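Local structure of 3-dehydroquinate dehydratase (Thermus thermophilus, 2UYG) at the interface of chains A and B and the interface of chains A and C. The protein catalyses the trans-dehydration of 3-dehydroquinate to 3-dehydroshikimate, the third step of chorismate biosynthesis, as a type II dehydroquinase that assembles into a dodecamer. Sequence-based numbering; all coordinates share one arbitrary frame. Chains: chain A/B/C, 3-dehydroquinate dehydratase.

Chain A of the dodecamer meets chain B in contacts 1 and 3 and chain C in contact 2. The first two, about 10 Å apart between C-alpha centres, each take the N-terminal half of a chain B helix, 52-61 and 82-89 respectively. Contact 2 joins A to C across a two-fold through strand 121-124, the loop after it with A:Phe126, and helix 129-140, centred about 30 Å from contact 1 and 22 Å from contact 3. Chain A thus links B and C through separate surfaces. The centre of contact 3 lies about 8 Å from A:Tyr21, which suggests that A-B packing helps shape the active site.

Contact 1: the interface of chains A and B. Residues chain A 50-51; chain B 51, 53-54, 57.
The carboxylate oxygen OE2 of B:Glu57 is gripped twice from chain A, once directly and once through water, in this joint between two subunits of the type II dehydroquinase dodecamer. The direct grip is a hydrogen bond from the amide ND2 of A:Asn50, 3.0 Å from OE2 of B:Glu57. It falls on the anti lone pair of the oxygen and stays close to the amide plane, although amide and carboxylate are turned almost perpendicular to each other, 87° apart. Water 1 completes the second link, lying 2.9 Å from the backbone N of A:Asn50 and 2.5 Å from OE2 of B:Glu57. In A:Asn50 a chi1 of -69° sets CG beside the backbone N, and the amide meets OE2 directly while the backbone N reaches it through water 1. B:Glu57 reaches out from helix 52-61 toward A:Asn50 with its chain extended beyond CG.

Next to this polar link the ring of A:Tyr51 lies flat over the first turn of the same helix. CA of B:Gly53 sits under the middle of the ring face, 3.6 Å from its centroid, a CH-pi contact. The phenol OH of A:Tyr51 extends past it to CB of B:Gln54, at 3.2 Å. B:Tyr51 approaches the ring at its edge, the two tyrosines crossing at about a right angle, with CD1 of B:Tyr51 3.9 Å from CE1 of A:Tyr51.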
loop_
_atom_site.group_PDB
_atom_site.type_symbol
_atom_site.label_atom_id
_atom_site.label_comp_id
_atom_site.label_asym_id
_atom_site.label_seq_id
_atom_site.Cartn_x
_atom_site.Cartn_y
_atom_site.Cartn_z
ATOM N N ASN A 50 10.213 -28.111 16.078
ATOM C CA ASN A 50 10.113 -27.491 14.787
ATOM C C ASN A 50 8.637 -27.458 14.274
ATOM O O ASN A 50 8.425 -26.944 13.183
ATOM C CB ASN A 50 10.958 -28.264 13.808
ATOM C CG ASN A 50 12.472 -28.119 14.072
ATOM O OD1 ASN A 50 12.988 -27.011 14.225
ATOM N ND2 ASN A 50 13.181 -29.263 14.125
ATOM N N TYR A 51 7.679 -28.003 15.072
ATOM C CA TYR A 51 6.291 -28.159 14.689
ATOM C C TYR A 51 5.337 -27.176 15.389
ATOM O O TYR A 51 5.270 -27.092 16.622
ATOM C CB TYR A 51 5.744 -29.533 15.012
ATOM C CG TYR A 51 6.270 -30.666 14.164
ATOM C CD1 TYR A 51 5.446 -31.277 13.272
ATOM C CD2 TYR A 51 7.598 -31.161 14.332
ATOM C CE1 TYR A 51 5.887 -32.318 12.523
ATOM C CE2 TYR A 51 8.042 -32.178 13.571
ATOM C CZ TYR A 51 7.179 -32.773 12.681
ATOM O OH TYR A 51 7.546 -33.831 11.943
ATOM N N TYR B 51 3.512 -32.005 6.520
ATOM C CA TYR B 51 3.826 -31.210 7.733
ATOM C C TYR B 51 5.065 -30.299 7.600
ATOM O O TYR B 51 6.192 -30.803 7.361
ATOM C CB TYR B 51 4.130 -32.106 8.942
ATOM C CG TYR B 51 3.030 -32.972 9.498
ATOM C CD1 TYR B 51 2.447 -32.654 10.743
ATOM C CD2 TYR B 51 2.607 -34.156 8.838
ATOM C CE1 TYR B 51 1.462 -33.467 11.296
ATOM C CE2 TYR B 51 1.519 -34.932 9.330
ATOM C CZ TYR B 51 0.987 -34.598 10.558
ATOM O OH TYR B 51 -0.000 -35.351 11.151
ATOM N N GLY B 53 6.807 -29.027 9.781
ATOM C CA GLY B 53 7.724 -29.391 10.829
ATOM C C GLY B 53 8.588 -30.502 10.342
ATOM O O GLY B 53 9.797 -30.485 10.607
ATOM N N GLN B 54 8.021 -31.477 9.627
ATOM C CA GLN B 54 8.844 -32.538 9.065
ATOM C C GLN B 54 9.692 -32.073 7.864
ATOM O O GLN B 54 10.846 -32.490 7.724
ATOM C CB GLN B 54 7.949 -33.764 8.811
ATOM C CG GLN B 54 8.371 -34.834 7.888
ATOM C CD GLN B 54 8.693 -36.053 8.587
ATOM O OE1 GLN B 54 9.752 -36.119 9.241
ATOM N NE2 GLN B 54 7.888 -37.023 8.457
ATOM N N GLU B 57 12.632 -30.424 9.503
ATOM C CA GLU B 57 13.489 -31.466 10.033
ATOM C C GLU B 57 14.361 -32.099 9.041
ATOM O O GLU B 57 15.544 -32.261 9.306
ATOM C CB GLU B 57 12.705 -32.548 10.807
ATOM C CG GLU B 57 12.301 -31.869 12.104
ATOM C CD GLU B 57 12.048 -32.741 13.311
ATOM O OE1 GLU B 57 11.829 -34.025 13.109
ATOM O OE2 GLU B 57 12.042 -32.062 14.414
HETATM O O HOH W 1 10.738 -30.920 16.278
#

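Contact 2: the interface of chains A and C. Residues chain A 123, 126, 133; chain C 96, 121-123, 134.
A:Phe126 pushes the far end of its ring, CZ, into chain C at the two-fold A-C interface of the type II dehydroquinase, where backbone and aliphatic groups meet it. Beneath the ring plane CA of C:Gly121 lies 3.6 Å from CZ of A:Phe126, a close approach probably eased by the absence of a side chain. On the opposite side CG1 of C:Val123 comes to 3.8 Å from CZ of A:Phe126, while CG1 of C:Val96 stands beyond the tip, 4.0 Å from the same CZ. Chain A supplies its own cover on the face turned toward C:Val123: CD1 of A:Leu133 rests 4.0 Å above the plane of the A:Phe126 ring, displaced toward the rim, and also touches CG1 of C:Val123 at 4.2 Å. CG beside the backbone N (chi1 -49°) directs the ring across the boundary. Replacing A:Phe126 by an alanine would probably open a gap between C:Gly121 and C:Val123 and deprive C:Val96 of an apolar partner.

The same ring end also borders peptide groups, with CZ of A:Phe126 3.5 Å from N of C:Ile122 and CE1 of A:Phe126 3.6 Å from O of C:Ile122. Here A:Val123 and C:Val123 form an antiparallel beta bridge, so that strands 121-124 of the two subunits run side by side at the two-fold. Each strand is followed by helix 129-140, and the neighbouring strand 95-99 carries C:Val96 and, at its end, the catalytic C:His99.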
loop_
_atom_site.group_PDB
_atom_site.type_symbol
_atom_site.label_atom_id
_atom_site.label_comp_id
_atom_site.label_asym_id
_atom_site.label_seq_id
_atom_site.Cartn_x
_atom_site.Cartn_y
_atom_site.Cartn_z
ATOM N N VAL A 123 11.033 -9.276 25.068
ATOM C CA VAL A 123 12.397 -8.958 25.234
ATOM C C VAL A 123 13.236 -9.457 24.127
ATOM O O VAL A 123 13.289 -10.649 23.808
ATOM C CB VAL A 123 13.016 -9.161 26.711
ATOM C CG1 VAL A 123 12.104 -9.669 27.704
ATOM C CG2 VAL A 123 14.324 -9.739 26.687
ATOM N N PHE A 126 19.275 -9.497 23.257
ATOM C CA PHE A 126 20.269 -9.700 24.278
ATOM C C PHE A 126 20.898 -11.055 24.208
ATOM O O PHE A 126 21.502 -11.474 25.157
ATOM C CB PHE A 126 19.623 -9.437 25.675
ATOM C CG PHE A 126 18.883 -8.171 25.723
ATOM C CD1 PHE A 126 17.530 -8.144 25.691
ATOM C CD2 PHE A 126 19.546 -6.994 25.693
ATOM C CE1 PHE A 126 16.826 -6.955 25.643
ATOM C CE2 PHE A 126 18.901 -5.835 25.674
ATOM C CZ PHE A 126 17.495 -5.788 25.599
ATOM N N LEU A 133 16.483 -12.226 31.403
ATOM C CA LEU A 133 15.650 -11.120 31.800
ATOM C C LEU A 133 14.166 -11.495 31.954
ATOM O O LEU A 133 13.446 -10.927 32.861
ATOM C CB LEU A 133 15.735 -9.920 30.837
ATOM C CG LEU A 133 17.008 -9.278 30.275
ATOM C CD1 LEU A 133 16.740 -7.885 29.673
ATOM C CD2 LEU A 133 18.249 -9.317 31.050
ATOM N N VAL C 96 20.089 0.480 25.283
ATOM C CA VAL C 96 19.011 -0.391 25.532
ATOM C C VAL C 96 17.694 0.400 25.503
ATOM O O VAL C 96 17.537 1.367 26.222
ATOM C CB VAL C 96 19.116 -1.104 26.873
ATOM C CG1 VAL C 96 18.003 -2.089 26.985
ATOM C CG2 VAL C 96 20.441 -1.823 27.010
ATOM N N GLY C 121 19.140 -4.039 22.236
ATOM C CA GLY C 121 17.908 -4.778 22.218
ATOM C C GLY C 121 16.857 -3.869 22.742
ATOM O O GLY C 121 17.131 -2.683 23.025
ATOM N N ILE C 122 15.676 -4.468 22.931
ATOM C CA ILE C 122 14.511 -3.797 23.357
ATOM C C ILE C 122 13.755 -4.608 24.418
ATOM O O ILE C 122 13.635 -5.794 24.320
ATOM C CB ILE C 122 13.618 -3.498 22.109
ATOM C CG1 ILE C 122 12.297 -3.009 22.512
ATOM C CG2 ILE C 122 13.374 -4.719 21.247
ATOM C CD1 ILE C 122 11.777 -2.003 21.548
ATOM N N VAL C 123 13.264 -3.926 25.457
ATOM C CA VAL C 123 12.425 -4.498 26.436
ATOM C C VAL C 123 11.172 -3.675 26.656
ATOM O O VAL C 123 11.221 -2.430 26.816
ATOM C CB VAL C 123 13.200 -4.985 27.791
ATOM C CG1 VAL C 123 14.661 -4.682 27.921
ATOM C CG2 VAL C 123 12.334 -4.892 29.047
ATOM N N ALA C 134 16.631 -4.017 31.875
ATOM C CA ALA C 134 17.697 -3.480 31.056
ATOM C C ALA C 134 18.941 -3.379 31.898
ATOM O O ALA C 134 20.033 -3.629 31.416
ATOM C CB ALA C 134 17.294 -2.130 30.506
#

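Contact 3: the interface of chains A and B. Residues chain A 8-9, 76, 80; chain B 82-83, 86.
At this A-B interface of the dodecamer the methyl group of A:Ala76 packs against the first turn of helix 82-89 of chain B, its CB 3.7 Å from CA of B:Ala83. On one flank A:Tyr80 lays the CE2 side of its ring along B:Tyr82, CE2 being 3.8 Å from CB of B:Tyr82, and the two side chains cross obliquely. On the other, CG of A:Pro8 meets the methyl CB of B:Ala83 at 4.0 Å. Both backbone polar atoms of B:Ala83 are met at the rim. Its N-H, at the start of the helix, donates to the phenol OH of A:Tyr80 over 3.2 Å; CG of that tyrosine lies between backbone N and carbonyl carbon (chi1 64°), which helps bring the ring to the helix end. Its carbonyl O accepts from the amide ND2 of A:Asn9 at 2.9 Å, in the carbonyl plane on a lone pair. The same ND2 of A:Asn9 passes 3.4 Å from CB of B:Asp86, amide and carboxylate planes standing 77° apart. The 3-10 helix 75-79 and the loop after strand 2-6 thus seat helix 82-89 of the neighbour near the active site of chain A, the contact centre about 8 Å from A:Tyr21, so B:Asp86 probably serves the substrate site of chain A.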
loop_
_atom_site.group_PDB
_atom_site.type_symbol
_atom_site.label_atom_id
_atom_site.label_comp_id
_atom_site.label_asym_id
_atom_site.label_seq_id
_atom_site.Cartn_x
_atom_site.Cartn_y
_atom_site.Cartn_z
ATOM N N PRO A 8 10.821 -23.474 15.883
ATOM C CA PRO A 8 11.667 -24.044 14.855
ATOM C C PRO A 8 13.039 -23.476 14.743
ATOM O O PRO A 8 13.359 -22.308 15.122
ATOM C CB PRO A 8 10.867 -23.860 13.627
ATOM C CG PRO A 8 9.669 -23.054 14.025
ATOM C CD PRO A 8 9.513 -23.125 15.408
ATOM N N ASN A 9 13.912 -24.368 14.274
ATOM C CA ASN A 9 15.322 -24.077 14.056
ATOM C C ASN A 9 16.199 -23.720 15.291
ATOM O O ASN A 9 17.438 -23.594 15.206
ATOM C CB ASN A 9 15.466 -23.007 12.979
ATOM C CG ASN A 9 14.743 -23.383 11.740
ATOM O OD1 ASN A 9 15.075 -24.419 11.059
ATOM N ND2 ASN A 9 13.710 -22.585 11.414
ATOM N N ALA A 76 10.875 -18.386 13.721
ATOM C CA ALA A 76 10.208 -17.688 12.617
ATOM C C ALA A 76 8.614 -17.634 12.659
ATOM O O ALA A 76 8.001 -16.788 11.929
ATOM C CB ALA A 76 10.621 -18.241 11.363
ATOM N N TYR A 80 4.163 -15.267 11.538
ATOM C CA TYR A 80 2.965 -15.675 10.752
ATOM C C TYR A 80 1.938 -16.628 11.424
ATOM O O TYR A 80 0.791 -16.762 10.918
ATOM C CB TYR A 80 3.360 -16.151 9.381
ATOM C CG TYR A 80 4.191 -17.387 9.403
ATOM C CD1 TYR A 80 3.633 -18.613 9.107
ATOM C CD2 TYR A 80 5.570 -17.347 9.791
ATOM C CE1 TYR A 80 4.445 -19.812 9.094
ATOM C CE2 TYR A 80 6.363 -18.502 9.803
ATOM C CZ TYR A 80 5.815 -19.732 9.437
ATOM O OH TYR A 80 6.596 -20.856 9.422
ATOM N N TYR B 82 8.209 -18.882 6.738
ATOM C CA TYR B 82 9.464 -18.310 7.157
ATOM C C TYR B 82 10.301 -19.279 8.034
ATOM O O TYR B 82 11.533 -19.192 8.085
ATOM C CB TYR B 82 9.278 -16.944 7.831
ATOM C CG TYR B 82 8.860 -15.847 6.872
ATOM C CD1 TYR B 82 7.577 -15.286 6.952
ATOM C CD2 TYR B 82 9.740 -15.332 5.950
ATOM C CE1 TYR B 82 7.152 -14.273 6.084
ATOM C CE2 TYR B 82 9.355 -14.299 5.103
ATOM C CZ TYR B 82 8.024 -13.794 5.170
ATOM O OH TYR B 82 7.565 -12.838 4.308
ATOM N N ALA B 83 9.682 -20.258 8.654
ATOM C CA ALA B 83 10.432 -21.336 9.347
ATOM C C ALA B 83 11.270 -22.228 8.415
ATOM O O ALA B 83 12.410 -22.663 8.790
ATOM C CB ALA B 83 9.555 -22.150 10.081
ATOM N N ASP B 86 14.330 -20.124 7.290
ATOM C CA ASP B 86 15.316 -20.254 8.330
ATOM C C ASP B 86 16.014 -21.616 8.401
ATOM O O ASP B 86 17.262 -21.705 8.577
ATOM C CB ASP B 86 14.659 -19.824 9.654
ATOM C CG ASP B 86 14.781 -18.326 9.862
ATOM O OD1 ASP B 86 15.361 -17.713 8.956
ATOM O OD2 ASP B 86 14.398 -17.653 10.829
#